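Local coordinates for protein UDP-N-acetylglucosamine 2-epimerase (Methanocaldococcus jannaschii, PDB 4NES) that probably catalyses the reversible C-2 epimerization of UDP-N-acetylglucosamine to UDP-N-acetylmannosamine, as a homodimer with the GT-B fold, at residues V91-T96 with H115-L120; E85-V90 with L109-A114; L120-R125 with R306-R311. All coordinates share one frame; numbering follows the deposited sequence.

Contact 1. Residues V91-T96 with H115-L120. With UD1 (uridine-diphosphate-N-acetylglucosamine), chain B.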
loop_
_atom_site.group_PDB
_atom_site.type_symbol
_atom_site.label_atom_id
_atom_site.label_comp_id
_atom_site.label_asym_id
_atom_site.label_seq_id
_atom_site.Cartn_x
_atom_site.Cartn_y
_atom_site.Cartn_z
ATOM N N VAL A 91 -14.186 -4.867 6.784
ATOM C CA VAL A 91 -14.179 -3.576 7.460
ATOM C C VAL A 91 -12.905 -3.447 8.287
ATOM O O VAL A 91 -12.581 -4.342 9.075
ATOM C CB VAL A 91 -15.403 -3.423 8.386
ATOM C CG1 VAL A 91 -15.294 -2.165 9.216
ATOM C CG2 VAL A 91 -16.689 -3.378 7.570
ATOM N N VAL A 92 -12.177 -2.345 8.091
ATOM C CA VAL A 92 -11.006 -2.027 8.906
ATOM C C VAL A 92 -11.112 -0.592 9.385
ATOM O O VAL A 92 -11.665 0.265 8.691
ATOM C CB VAL A 92 -9.686 -2.236 8.144
ATOM C CG1 VAL A 92 -9.423 -3.729 7.954
ATOM C CG2 VAL A 92 -9.696 -1.483 6.817
ATOM N N GLN A 93 -10.580 -0.333 10.577
ATOM C CA GLN A 93 -10.719 0.980 11.200
ATOM C C GLN A 93 -9.376 1.589 11.490
ATOM O O GLN A 93 -8.593 1.033 12.246
ATOM C CB GLN A 93 -11.488 0.872 12.529
ATOM C CG GLN A 93 -11.862 2.223 13.189
ATOM C CD GLN A 93 -10.694 2.940 13.852
ATOM O OE1 GLN A 93 -9.951 2.358 14.636
ATOM N NE2 GLN A 93 -10.531 4.211 13.530
ATOM N N GLY A 94 -9.127 2.753 10.914
ATOM C CA GLY A 94 -7.979 3.549 11.315
ATOM C C GLY A 94 -6.702 3.339 10.515
ATOM O O GLY A 94 -6.695 3.353 9.277
ATOM N N ASP A 95 -5.599 3.162 11.234
ATOM C CA ASP A 95 -4.295 3.323 10.603
ATOM C C ASP A 95 -3.168 2.448 11.174
ATOM O O ASP A 95 -1.982 2.771 11.027
ATOM C CB ASP A 95 -3.901 4.800 10.665
ATOM C CG ASP A 95 -3.929 5.345 12.072
ATOM O OD1 ASP A 95 -3.870 4.545 13.028
ATOM O OD2 ASP A 95 -4.020 6.578 12.232
ATOM N N THR A 96 -3.514 1.334 11.794
ATOM C CA THR A 96 -2.506 0.437 12.347
ATOM C C THR A 96 -2.012 -0.517 11.267
ATOM O O THR A 96 -2.581 -0.581 10.176
ATOM C CB THR A 96 -3.081 -0.373 13.517
ATOM O OG1 THR A 96 -4.098 -1.248 13.013
ATOM C CG2 THR A 96 -3.691 0.557 14.561
ATOM N N HIS A 115 -13.249 1.291 4.780
ATOM C CA HIS A 115 -12.306 1.912 5.694
ATOM C C HIS A 115 -13.009 2.932 6.572
ATOM O O HIS A 115 -13.465 3.978 6.095
ATOM C CB HIS A 115 -11.172 2.588 4.920
ATOM C CG HIS A 115 -10.058 3.060 5.790
ATOM N ND1 HIS A 115 -9.183 4.056 5.397
ATOM C CD2 HIS A 115 -9.645 2.667 7.019
ATOM C CE1 HIS A 115 -8.297 4.262 6.350
ATOM N NE2 HIS A 115 -8.557 3.433 7.352
ATOM N N VAL A 116 -13.073 2.616 7.860
ATOM C CA VAL A 116 -13.673 3.492 8.852
ATOM C C VAL A 116 -12.595 4.452 9.340
ATOM O O VAL A 116 -11.495 4.020 9.687
ATOM C CB VAL A 116 -14.235 2.663 10.017
ATOM C CG1 VAL A 116 -14.852 3.562 11.097
ATOM C CG2 VAL A 116 -15.265 1.659 9.507
ATOM N N GLU A 117 -12.907 5.745 9.329
ATOM C CA GLU A 117 -11.969 6.826 9.665
ATOM C C GLU A 117 -10.963 7.024 8.526
ATOM O O GLU A 117 -9.743 6.973 8.711
ATOM C CB GLU A 117 -11.296 6.621 11.028
ATOM C CG GLU A 117 -10.709 7.890 11.623
ATOM C CD GLU A 117 -9.935 7.617 12.896
ATOM O OE1 GLU A 117 -8.796 7.093 12.824
ATOM O OE2 GLU A 117 -10.479 7.922 13.973
ATOM N N ALA A 118 -11.512 7.267 7.341
ATOM C CA ALA A 118 -10.759 7.452 6.118
ATOM C C ALA A 118 -10.427 8.926 5.900
ATOM O O ALA A 118 -11.190 9.799 6.270
ATOM C CB ALA A 118 -11.584 6.920 4.953
ATOM N N GLY A 119 -9.285 9.193 5.280
ATOM C CA GLY A 119 -8.985 10.525 4.798
ATOM C C GLY A 119 -8.251 11.432 5.762
ATOM O O GLY A 119 -7.937 12.569 5.419
ATOM N N LEU A 120 -7.993 10.964 6.980
ATOM C CA LEU A 120 -7.223 11.774 7.922
ATOM C C LEU A 120 -5.789 11.907 7.400
ATOM O O LEU A 120 -5.207 10.936 6.902
ATOM C CB LEU A 120 -7.219 11.155 9.317
ATOM C CG LEU A 120 -8.492 11.261 10.160
ATOM C CD1 LEU A 120 -9.663 10.578 9.511
ATOM C CD2 LEU A 120 -8.236 10.666 11.540
HETATM C "C1'" UD1 B . 0.121 0.419 17.637
HETATM C "C2'" UD1 B . -0.152 1.192 16.383
HETATM C "C3'" UD1 B . -0.474 2.578 16.672
HETATM C "C4'" UD1 B . -1.559 2.732 17.650
HETATM C "C5'" UD1 B . -1.296 1.887 18.870
HETATM C "C6'" UD1 B . -2.452 1.851 19.797
HETATM C "C7'" UD1 B . 1.155 0.333 14.349
HETATM C "C8'" UD1 B . 2.424 0.421 13.554
HETATM N "N2'" UD1 B . 1.055 1.179 15.516
HETATM O "O1'" UD1 B . 1.234 0.952 18.261
HETATM O "O3'" UD1 B . -0.826 3.250 15.450
HETATM O "O4'" UD1 B . -1.702 4.089 18.038
HETATM O "O5'" UD1 B . -1.040 0.534 18.506
HETATM O "O6'" UD1 B . -2.120 1.727 21.130
HETATM O "O7'" UD1 B . 0.249 -0.434 14.015
HETATM N N1 UD1 B . 3.108 -4.240 23.605
HETATM C C2 UD1 B . 2.774 -4.972 24.669
HETATM N N3 UD1 B . 1.566 -5.526 24.757
HETATM C C4 UD1 B . 0.663 -5.377 23.778
HETATM C C5 UD1 B . 0.975 -4.619 22.658
HETATM C C6 UD1 B . 2.233 -4.041 22.590
HETATM O O2 UD1 B . 3.564 -5.135 25.579
HETATM O O4 UD1 B . -0.568 -5.955 23.887
HETATM C C1B UD1 B . 4.441 -3.602 23.498
HETATM C C2B UD1 B . 5.497 -4.471 22.946
HETATM O "O2'" UD1 B . 6.722 -4.177 23.571
HETATM C C3B UD1 B . 5.548 -4.089 21.554
HETATM C C4B UD1 B . 5.308 -2.626 21.626
HETATM O O4B UD1 B . 4.381 -2.433 22.676
HETATM O O3B UD1 B . 6.751 -4.410 20.900
HETATM C C5B UD1 B . 4.747 -2.070 20.366
HETATM O O5B UD1 B . 3.605 -2.728 19.878
HETATM P PA UD1 B . 3.072 -2.420 18.453
HETATM O O1A UD1 B . 4.138 -2.756 17.458
HETATM O O2A UD1 B . 1.818 -3.202 18.235
HETATM O O3A UD1 B . 2.837 -0.878 18.329
HETATM P PB UD1 B . 2.078 0.128 19.307
HETATM O O1B UD1 B . 3.098 1.056 19.881
HETATM O O2B UD1 B . 1.208 -0.614 20.284
HETATM O O HOH W 1 -8.117 5.330 14.895
#

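Contact 2. Residues E85-V90 with L109-A114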
loop_
_atom_site.group_PDB
_atom_site.type_symbol
_atom_site.label_atom_id
_atom_site.label_comp_id
_atom_site.label_asym_id
_atom_site.label_seq_id
_atom_site.Cartn_x
_atom_site.Cartn_y
_atom_site.Cartn_z
ATOM N N GLU A 85 -13.324 -18.172 4.342
ATOM C CA GLU A 85 -14.609 -17.582 4.706
ATOM C C GLU A 85 -15.273 -16.787 3.591
ATOM O O GLU A 85 -16.495 -16.650 3.563
ATOM C CB GLU A 85 -14.468 -16.724 5.972
ATOM C CG GLU A 85 -14.090 -17.520 7.215
ATOM C CD GLU A 85 -15.144 -18.548 7.630
ATOM O OE1 GLU A 85 -16.289 -18.498 7.127
ATOM O OE2 GLU A 85 -14.819 -19.408 8.473
ATOM N N LYS A 86 -14.469 -16.262 2.672
ATOM C CA LYS A 86 -14.989 -15.523 1.521
ATOM C C LYS A 86 -16.076 -14.484 1.826
ATOM O O LYS A 86 -17.168 -14.538 1.260
ATOM C CB LYS A 86 -15.450 -16.502 0.434
ATOM C CG LYS A 86 -14.337 -17.448 -0.018
ATOM C CD LYS A 86 -14.783 -18.342 -1.169
ATOM C CE LYS A 86 -15.987 -19.191 -0.799
ATOM N NZ LYS A 86 -15.690 -20.211 0.246
ATOM N N PRO A 87 -15.783 -13.521 2.716
ATOM C CA PRO A 87 -16.765 -12.451 2.916
ATOM C C PRO A 87 -16.809 -11.598 1.664
ATOM O O PRO A 87 -15.875 -11.661 0.852
ATOM C CB PRO A 87 -16.165 -11.640 4.072
ATOM C CG PRO A 87 -14.689 -11.833 3.920
ATOM C CD PRO A 87 -14.528 -13.267 3.452
ATOM N N ASP A 88 -17.848 -10.799 1.476
ATOM C CA ASP A 88 -17.777 -9.898 0.334
ATOM C C ASP A 88 -17.492 -8.449 0.728
ATOM O O ASP A 88 -17.317 -7.599 -0.137
ATOM C CB ASP A 88 -18.982 -10.019 -0.594
ATOM C CG ASP A 88 -20.291 -9.861 0.126
ATOM O OD1 ASP A 88 -20.308 -9.312 1.240
ATOM O OD2 ASP A 88 -21.319 -10.292 -0.431
ATOM N N VAL A 89 -17.441 -8.171 2.032
ATOM C CA VAL A 89 -16.905 -6.897 2.509
ATOM C C VAL A 89 -16.005 -7.134 3.721
ATOM O O VAL A 89 -16.324 -7.948 4.594
ATOM C CB VAL A 89 -18.022 -5.905 2.912
ATOM C CG1 VAL A 89 -17.422 -4.582 3.365
ATOM C CG2 VAL A 89 -19.007 -5.678 1.774
ATOM N N VAL A 90 -14.873 -6.433 3.751
ATOM C CA VAL A 90 -13.985 -6.386 4.905
ATOM C C VAL A 90 -13.990 -4.973 5.473
ATOM O O VAL A 90 -13.826 -3.992 4.737
ATOM C CB VAL A 90 -12.559 -6.825 4.503
ATOM C CG1 VAL A 90 -11.504 -6.322 5.491
ATOM C CG2 VAL A 90 -12.497 -8.338 4.370
ATOM N N LEU A 109 -7.715 -10.093 -3.254
ATOM C CA LEU A 109 -8.727 -11.135 -3.379
ATOM C C LEU A 109 -10.003 -10.605 -4.025
ATOM O O LEU A 109 -10.971 -11.350 -4.193
ATOM C CB LEU A 109 -9.064 -11.728 -2.011
ATOM C CG LEU A 109 -7.992 -12.582 -1.324
ATOM C CD1 LEU A 109 -8.508 -13.101 0.019
ATOM C CD2 LEU A 109 -7.542 -13.738 -2.212
ATOM N N LYS A 110 -9.999 -9.325 -4.382
ATOM C CA LYS A 110 -11.143 -8.644 -4.995
ATOM C C LYS A 110 -12.358 -8.595 -4.064
ATOM O O LYS A 110 -13.512 -8.671 -4.502
ATOM C CB LYS A 110 -11.472 -9.227 -6.374
ATOM C CG LYS A 110 -10.248 -9.246 -7.282
ATOM C CD LYS A 110 -10.587 -9.617 -8.707
ATOM C CE LYS A 110 -9.304 -9.840 -9.494
ATOM N NZ LYS A 110 -9.523 -9.810 -10.968
ATOM N N ILE A 111 -12.077 -8.456 -2.772
ATOM C CA ILE A 111 -13.106 -8.280 -1.751
ATOM C C ILE A 111 -13.164 -6.805 -1.401
ATOM O O ILE A 111 -12.137 -6.200 -1.079
ATOM C CB ILE A 111 -12.765 -9.075 -0.474
ATOM C CG1 ILE A 111 -12.748 -10.577 -0.763
ATOM C CG2 ILE A 111 -13.759 -8.751 0.655
ATOM C CD1 ILE A 111 -12.170 -11.420 0.367
ATOM N N ASP A 112 -14.353 -6.216 -1.457
ATOM C CA ASP A 112 -14.513 -4.794 -1.145
ATOM C C ASP A 112 -14.014 -4.451 0.257
ATOM O O ASP A 112 -14.336 -5.139 1.235
ATOM C CB ASP A 112 -15.979 -4.365 -1.264
ATOM C CG ASP A 112 -16.469 -4.306 -2.702
ATOM O OD1 ASP A 112 -15.669 -4.505 -3.638
ATOM O OD2 ASP A 112 -17.678 -4.051 -2.891
ATOM N N VAL A 113 -13.241 -3.373 0.348
ATOM C CA VAL A 113 -12.737 -2.890 1.625
ATOM C C VAL A 113 -13.492 -1.638 2.063
ATOM O O VAL A 113 -13.622 -0.672 1.293
ATOM C CB VAL A 113 -11.237 -2.562 1.523
ATOM C CG1 VAL A 113 -10.731 -1.920 2.810
ATOM C CG2 VAL A 113 -10.449 -3.829 1.190
ATOM N N ALA A 114 -13.999 -1.662 3.290
ATOM C CA ALA A 114 -14.625 -0.487 3.883
ATOM C C ALA A 114 -13.707 0.060 4.963
ATOM O O ALA A 114 -13.406 -0.630 5.934
ATOM C CB ALA A 114 -15.975 -0.851 4.475
HETATM O O HOH W 2 -16.532 -7.933 -2.561
#

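Contact 3. Residues L120-R125 with R306-R311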
loop_
_atom_site.group_PDB
_atom_site.type_symbol
_atom_site.label_atom_id
_atom_site.label_comp_id
_atom_site.label_asym_id
_atom_site.label_seq_id
_atom_site.Cartn_x
_atom_site.Cartn_y
_atom_site.Cartn_z
ATOM N N LEU A 120 -7.993 10.964 6.980
ATOM C CA LEU A 120 -7.223 11.774 7.922
ATOM C C LEU A 120 -5.789 11.907 7.400
ATOM O O LEU A 120 -5.207 10.936 6.902
ATOM C CB LEU A 120 -7.219 11.155 9.317
ATOM C CG LEU A 120 -8.492 11.261 10.160
ATOM C CD1 LEU A 120 -9.663 10.578 9.511
ATOM C CD2 LEU A 120 -8.236 10.666 11.540
ATOM N N ARG A 121 -5.225 13.109 7.485
ATOM C CA ARG A 121 -3.849 13.329 7.033
ATOM C C ARG A 121 -3.086 14.239 7.984
ATOM O O ARG A 121 -3.557 15.326 8.323
ATOM C CB ARG A 121 -3.825 13.949 5.627
ATOM C CG ARG A 121 -4.480 13.114 4.518
ATOM C CD ARG A 121 -3.623 11.897 4.166
ATOM N NE ARG A 121 -4.200 11.129 3.067
ATOM C CZ ARG A 121 -5.030 10.102 3.218
ATOM N NH1 ARG A 121 -5.394 9.695 4.431
ATOM N NH2 ARG A 121 -5.496 9.475 2.143
ATOM N N SER A 122 -1.902 13.795 8.388
ATOM C CA SER A 122 -0.951 14.648 9.098
ATOM C C SER A 122 0.040 15.259 8.107
ATOM O O SER A 122 0.699 16.253 8.416
ATOM C CB SER A 122 -0.175 13.826 10.118
ATOM O OG SER A 122 0.700 12.939 9.441
ATOM N N PHE A 123 0.154 14.643 6.929
ATOM C CA PHE A 123 1.140 15.018 5.906
ATOM C C PHE A 123 2.574 14.854 6.390
ATOM O O PHE A 123 3.504 15.484 5.881
ATOM C CB PHE A 123 0.857 16.414 5.347
ATOM C CG PHE A 123 -0.526 16.549 4.791
ATOM C CD1 PHE A 123 -0.888 15.872 3.637
ATOM C CD2 PHE A 123 -1.475 17.317 5.440
ATOM C CE1 PHE A 123 -2.173 15.978 3.131
ATOM C CE2 PHE A 123 -2.764 17.427 4.942
ATOM C CZ PHE A 123 -3.107 16.758 3.778
ATOM N N ASP A 124 2.724 13.989 7.381
ATOM C CA ASP A 124 4.010 13.509 7.837
ATOM C C ASP A 124 4.079 12.095 7.285
ATOM O O ASP A 124 4.162 11.136 8.054
ATOM C CB ASP A 124 4.013 13.463 9.368
ATOM C CG ASP A 124 5.401 13.301 9.959
ATOM O OD1 ASP A 124 6.355 12.986 9.216
ATOM O OD2 ASP A 124 5.529 13.491 11.187
ATOM N N ARG A 125 4.034 11.960 5.956
ATOM C CA ARG A 125 3.961 10.640 5.312
ATOM C C ARG A 125 5.220 9.796 5.560
ATOM O O ARG A 125 5.420 8.748 4.943
ATOM C CB ARG A 125 3.608 10.744 3.814
ATOM C CG ARG A 125 2.828 9.534 3.272
ATOM C CD ARG A 125 2.378 9.683 1.806
ATOM N NE ARG A 125 1.146 10.464 1.670
ATOM C CZ ARG A 125 0.480 10.637 0.530
ATOM N NH1 ARG A 125 0.918 10.077 -0.597
ATOM N NH2 ARG A 125 -0.630 11.369 0.519
ATOM N N ARG A 306 3.059 16.751 19.604
ATOM C CA ARG A 306 3.436 16.375 18.241
ATOM C C ARG A 306 3.635 17.645 17.431
ATOM O O ARG A 306 3.168 18.716 17.827
ATOM C CB ARG A 306 2.341 15.519 17.584
ATOM C CG ARG A 306 2.100 14.170 18.242
ATOM C CD ARG A 306 0.884 13.451 17.641
ATOM N NE ARG A 306 0.988 13.353 16.190
ATOM C CZ ARG A 306 -0.009 13.010 15.376
ATOM N NH1 ARG A 306 -1.195 12.690 15.874
ATOM N NH2 ARG A 306 0.182 12.979 14.066
ATOM N N ASP A 307 4.326 17.527 16.298
ATOM C CA ASP A 307 4.579 18.675 15.430
ATOM C C ASP A 307 3.424 18.904 14.471
ATOM O O ASP A 307 3.322 19.957 13.834
ATOM C CB ASP A 307 5.867 18.465 14.628
ATOM C CG ASP A 307 7.097 18.423 15.501
ATOM O OD1 ASP A 307 7.145 19.184 16.488
ATOM O OD2 ASP A 307 8.016 17.633 15.195
ATOM N N ASN A 308 2.553 17.910 14.368
ATOM C CA ASN A 308 1.390 17.993 13.501
ATOM C C ASN A 308 0.342 17.024 14.000
ATOM O O ASN A 308 0.609 16.214 14.887
ATOM C CB ASN A 308 1.759 17.664 12.058
ATOM C CG ASN A 308 2.569 16.407 11.952
ATOM O OD1 ASN A 308 2.111 15.333 12.339
ATOM N ND2 ASN A 308 3.791 16.524 11.440
ATOM N N THR A 309 -0.856 17.122 13.446
ATOM C CA THR A 309 -1.916 16.201 13.813
ATOM C C THR A 309 -2.746 15.869 12.584
ATOM O O THR A 309 -2.803 16.647 11.631
ATOM C CB THR A 309 -2.822 16.776 14.936
ATOM O OG1 THR A 309 -3.861 15.833 15.226
ATOM C CG2 THR A 309 -3.469 18.096 14.500
ATOM N N GLU A 310 -3.378 14.704 12.595
ATOM C CA GLU A 310 -4.264 14.331 11.504
ATOM C C GLU A 310 -5.711 14.613 11.871
ATOM O O GLU A 310 -6.619 14.291 11.114
ATOM C CB GLU A 310 -4.060 12.876 11.042
ATOM C CG GLU A 310 -4.195 11.812 12.111
ATOM C CD GLU A 310 -3.067 11.873 13.107
ATOM O OE1 GLU A 310 -1.902 11.647 12.710
ATOM O OE2 GLU A 310 -3.350 12.177 14.277
ATOM N N ARG A 311 -5.922 15.237 13.027
ATOM C CA ARG A 311 -7.241 15.797 13.324
ATOM C C ARG A 311 -7.118 17.292 13.596
ATOM O O ARG A 311 -7.294 17.758 14.729
ATOM C CB ARG A 311 -8.030 15.017 14.411
ATOM C CG ARG A 311 -7.252 14.550 15.632
ATOM C CD ARG A 311 -6.523 13.232 15.384
ATOM N NE ARG A 311 -7.413 12.077 15.233
ATOM C CZ ARG A 311 -6.989 10.844 14.971
ATOM N NH1 ARG A 311 -5.699 10.606 14.789
ATOM N NH2 ARG A 311 -7.861 9.852 14.861
HETATM O O HOH W 3 -7.331 15.128 8.627
HETATM O O HOH W 4 -2.863 18.090 9.139
#

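Contact 1. Residues V91-T96 with H115-L120
Val92 and Gln93 pair with His115 and Val116 as neighbouring parallel strands whose ends splay apart toward the ligand cleft. Val116 N bonds to Val92 O at 2.9 Å, and Gly94 N to Val116 O at 3.0 Å. Past this last rung the His115 ring takes over: its NE2-H meets a lone pair of Gly94 O in the carbonyl plane (2.7 Å, 159° at the hydrogen), with the oxygen close to the ring plane too. CG anti to the backbone N (chi1 -171°) carries the imidazole across to that carbonyl on the neighbouring segment, while ND1 is held by Asp137. An alanine here would probably leave Gly94 O and Asp137 without their shared mate and the turn after the strand less firmly fixed. Gly94 has a positive phi at which a side chain would strike the preceding carbonyl. This part is tight; the side of Gln93 and Glu117 is looser. Gln93 lays CG against Val116 CG1 (3.9 Å), then bends so that its amide stands nearly perpendicular to the Glu117 carboxylate. A water joins the two, 3.0 Å from Gln93 NE2 and 2.8 Å from Glu117 OE1, while Glu117 OE2 is salt-bridged to Lys15. Downstream, Thr96 N-caps helix 97-108 and brings its CA within 3.3 Å of UD1 O7'. The pair lies inside the seven-stranded parallel sheet, between strands 3-7 and 142-145: Gln93 and Val116 face helix 10-23, whereas His115 packs on helices 97-108 and 128-138.

Contact 2. Residues E85-V90 with L109-A114
The flat groups here are peptides: Ile111 packs on those that follow Pro87 and Asp88. Its CG2, anti to the backbone N (chi1 -64° for CG1), stands over the face of the Asp88-Val89 peptide, 3.7 Å from Asp88 C. The same methyl lies 3.6 Å from Pro87 O, with CG1 and CD1 close to that oxygen as well, and CD1 also borders the Pro87 ring. At Asp88 O a water takes over: it donates to that oxygen at 2.6 Å and accepts from Asp112 N, linking the two where they lie 3.5 Å apart. Beyond it direct rungs of the parallel pair follow. Val90 N bonds to Asp112 O at 2.9 Å, and Ala114 N to Val90 O at 2.7 Å, the latter almost perfectly straight (179° at the hydrogen). This is the opening end of a beta-alpha-beta crossover, strand 89-93 to helix 97-108 to strand 112-116, in a Rossmann-like sheet. The helix finishes in a Schellman motif at Lys110, whose positive phi turns the chain back toward the sheet. The two faces of the paired strands differ. On one, Val90 CG2 meets Ile111 CG2 obliquely at 3.9 Å, and both side chains lean on Ala106 of helix 97-108, with Leu82 of helix 67-85 beside Val90. On the other, Val89 CG1 touches Ala114 CB at 4.2 Å. The Asp88 carboxylate bonds through OD2 to the amino group of Met1, while Lys110 packs on Asn126 of the second subunit.

Contact 3. Residues L120-R125 with R306-R311
Leu120 meets Arg311 and Glu310 where the loop after strand 112-116 touches the loop after strand 302-304. Its CD2 sits over one face of the Arg311 guanidinium, displaced toward the rim, 3.4 Å from Arg311 NH2, and its CB lies on Glu310 CB and O. At Arg121 the backbone does the work. A water accepts from Arg121 N and donates to Glu310 O at 2.7 Å; a second donates to both Arg121 O and Thr309 O, and Arg121 O also takes a CA-H contact from Glu310 CA at 3.4 Å. The Arg121 guanidinium bonds within its own half: NH1 to Leu120 O and Asp137, NE to Glu157. Ser122 comes next, wedged by CB against Asn308 OD1 (3.5 Å) and Glu310 OE1, at the edge of the Arg306 guanidinium; its OG accepts from Asp124 N, an ST turn. Asp124 then brings its carboxylate to Asn308, the planes nearly perpendicular and OD2 3.5 Å from Asn308 ND2. On the facing loop, Glu310 CG lies between backbone N and carbonyl carbon (chi1 56°), and a bend at chi2 brings the carboxylate round to two arginines. Arg306 grips it end-on, NH1 to OE2 at 2.7 Å and NH2 to OE1 at 2.8 Å; Arg311 NH1 meets OE2 from above the carboxylate plane, its NH2 bonding to Glu293. Two cations on one buried carboxylate would probably stabilise its charged form. Each loop keeps its direct hydrogen bonds and salt bridges on its own side; waters and van der Waals packing join them, consistent with GT-B domains able to shift on substrate binding.

Contacts 1 and 2 are two levels of one parallel strand pair, 89-93 with 112-116, their centres about 15 Å apart and joined where Val92 N lies 3.0 Å from Ala114 O. Contact 2 is the outer start of the pair, contact 1 its end at the ligand cleft. In chain order their segments alternate, around helix 97-108. Contact 3 follows in series, sharing Leu120 with contact 1, about 14 Å from it and about 29 Å from contact 2 between centres. It leaves the seven-stranded sheet and meets a loop of the six-stranded one. The three thus run from the far end of one Rossmann-like domain to the interface between domains, beside the bound nucleotides.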